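Local coordinates for protein decapping nuclease RAI1 (Scheffersomyces stipitis, PDB 5BTO) that removes NAD caps, N7-methylguanosine caps and 5'-triphosphates from RNA with a divalent metal ion, and binds and stimulates the exoribonuclease RAT1, at residues K358-S363 / L373-G378. Residues are numbered along the deposited sequence; the frame is centred on the assembly and turned at random.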
# COMPACT_ATOMS: atom_id res chain seq x y z
N LYS A 358 -0.72 22.71 -13.02
CA LYS A 358 0.04 21.45 -13.04
C LYS A 358 -0.69 20.29 -13.71
O LYS A 358 -1.91 20.28 -13.77
CB LYS A 358 0.38 21.02 -11.61
CG LYS A 358 1.20 22.02 -10.81
CD LYS A 358 1.54 21.42 -9.45
CE LYS A 358 2.32 22.41 -8.58
NZ LYS A 358 3.54 22.93 -9.26
N ALA A 359 0.07 19.31 -14.18
CA ALA A 359 -0.48 18.07 -14.71
C ALA A 359 0.29 16.91 -14.09
O ALA A 359 1.43 17.10 -13.62
CB ALA A 359 -0.34 18.03 -16.21
N TYR A 360 -0.31 15.72 -14.09
CA TYR A 360 0.28 14.57 -13.41
C TYR A 360 0.32 13.32 -14.30
O TYR A 360 -0.46 13.17 -15.25
CB TYR A 360 -0.50 14.27 -12.11
CG TYR A 360 -0.34 15.35 -11.07
CD1 TYR A 360 -1.14 16.50 -11.08
CD2 TYR A 360 0.63 15.25 -10.07
CE1 TYR A 360 -0.96 17.51 -10.12
CE2 TYR A 360 0.80 16.24 -9.13
CZ TYR A 360 0.00 17.36 -9.15
OH TYR A 360 0.21 18.34 -8.19
N ARG A 361 1.27 12.44 -13.99
CA ARG A 361 1.40 11.13 -14.63
C ARG A 361 1.20 10.05 -13.58
O ARG A 361 1.91 10.00 -12.58
CB ARG A 361 2.78 10.99 -15.28
CG ARG A 361 3.17 9.57 -15.70
CD ARG A 361 2.30 9.05 -16.86
NE ARG A 361 2.21 10.02 -17.96
CZ ARG A 361 3.21 10.36 -18.76
NH1 ARG A 361 4.42 9.82 -18.60
NH2 ARG A 361 3.02 11.26 -19.72
N VAL A 362 0.20 9.20 -13.81
CA VAL A 362 -0.02 8.02 -12.97
C VAL A 362 0.58 6.85 -13.72
O VAL A 362 0.27 6.62 -14.89
CB VAL A 362 -1.53 7.76 -12.74
CG1 VAL A 362 -1.74 6.45 -11.97
CG2 VAL A 362 -2.16 8.92 -12.00
N SER A 363 1.47 6.10 -13.07
CA SER A 363 2.18 5.03 -13.76
C SER A 363 2.30 3.78 -12.91
O SER A 363 2.64 3.85 -11.72
CB SER A 363 3.58 5.51 -14.18
OG SER A 363 4.28 4.49 -14.87
N LEU A 373 2.59 8.46 -8.69
CA LEU A 373 1.98 9.69 -9.17
C LEU A 373 3.09 10.73 -9.23
O LEU A 373 3.73 11.01 -8.22
CB LEU A 373 0.91 10.15 -8.18
CG LEU A 373 0.23 11.50 -8.40
CD1 LEU A 373 -0.58 11.52 -9.69
CD2 LEU A 373 -0.66 11.84 -7.20
N ARG A 374 3.32 11.28 -10.42
CA ARG A 374 4.41 12.22 -10.65
C ARG A 374 3.89 13.51 -11.27
O ARG A 374 3.06 13.48 -12.17
CB ARG A 374 5.45 11.56 -11.55
CG ARG A 374 6.46 12.49 -12.14
CD ARG A 374 7.56 11.70 -12.83
NE ARG A 374 7.12 11.06 -14.06
CZ ARG A 374 7.20 11.63 -15.26
NH1 ARG A 374 7.69 12.86 -15.37
NH2 ARG A 374 6.80 10.98 -16.34
N GLU A 375 4.39 14.65 -10.78
CA GLU A 375 4.05 15.94 -11.36
C GLU A 375 4.85 16.15 -12.64
O GLU A 375 6.08 16.01 -12.64
CB GLU A 375 4.36 17.08 -10.37
CG GLU A 375 4.02 18.47 -10.88
CD GLU A 375 4.33 19.56 -9.87
OE1 GLU A 375 4.41 19.26 -8.65
OE2 GLU A 375 4.50 20.73 -10.29
N LEU A 376 4.17 16.47 -13.74
CA LEU A 376 4.83 16.72 -15.01
C LEU A 376 5.39 18.14 -15.03
O LEU A 376 4.97 18.99 -14.25
CB LEU A 376 3.85 16.51 -16.18
CG LEU A 376 3.34 15.07 -16.34
CD1 LEU A 376 2.15 14.96 -17.30
CD2 LEU A 376 4.49 14.15 -16.77
N MET A 377 6.34 18.40 -15.92
CA MET A 377 6.90 19.73 -16.08
C MET A 377 5.95 20.61 -16.91
O MET A 377 4.97 20.12 -17.47
CB MET A 377 8.29 19.65 -16.70
CG MET A 377 9.28 18.79 -15.90
SD MET A 377 10.38 19.77 -14.86
CE MET A 377 11.36 18.51 -14.05
N GLY A 378 6.25 21.90 -16.97
CA GLY A 378 5.33 22.87 -17.55
C GLY A 378 4.97 22.63 -19.00
O GLY A 378 3.83 22.85 -19.41
O HOH W 1 2.63 20.18 -14.44
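Arg361 and Arg374 face each other as an antiparallel hydrogen-bonded pair: Arg361 N reaches Arg374 O at 2.8 Å, in the carbonyl plane, and Arg374 N returns to Arg361 O at 2.9 Å. Arg374 O also receives a CA-H...O contact from Tyr360. A third backbone bond, Leu376 N to Ala359 O (2.8 Å), extends the pairing, and beyond it a water stands in for direct contact, accepting from Ala359 N (2.7 Å) and donating to Leu376 O. At the open end, Lys358 NZ forms a salt bridge with Glu375 OE2 at 2.6 Å, on the syn side but 34° out of the carboxylate plane; the bend at chi4 (-54°) turns the ammonium onto that oxygen. An alanine in place of Lys358 would probably leave the Glu375 carboxylate without this countercharge and freer to turn. The two strands, 359-365 and 370-375, form a beta hairpin near one margin of the large mixed sheet of this DXO/Dom3Z-family nuclease of the PD-(D/E)XK superfamily, with strand 132-139 flanking the first and strand 9-12 the second. On the face shared by Tyr360, Val362, Leu373 and Glu375, Leu373 CD1 packs against Tyr360 CB (3.7 Å) and Val362 CG2 (3.8 Å). The other face brings like charges together, Arg361 NH1 lying 3.5 Å from Arg374 NH2 with the guanidinium planes 83° apart, two donors that do not bond. Arg361 NH2 instead donates to Asn135 OD1 on strand 132-139, while Leu376 CD2 lies over one face of the Arg361 guanidinium.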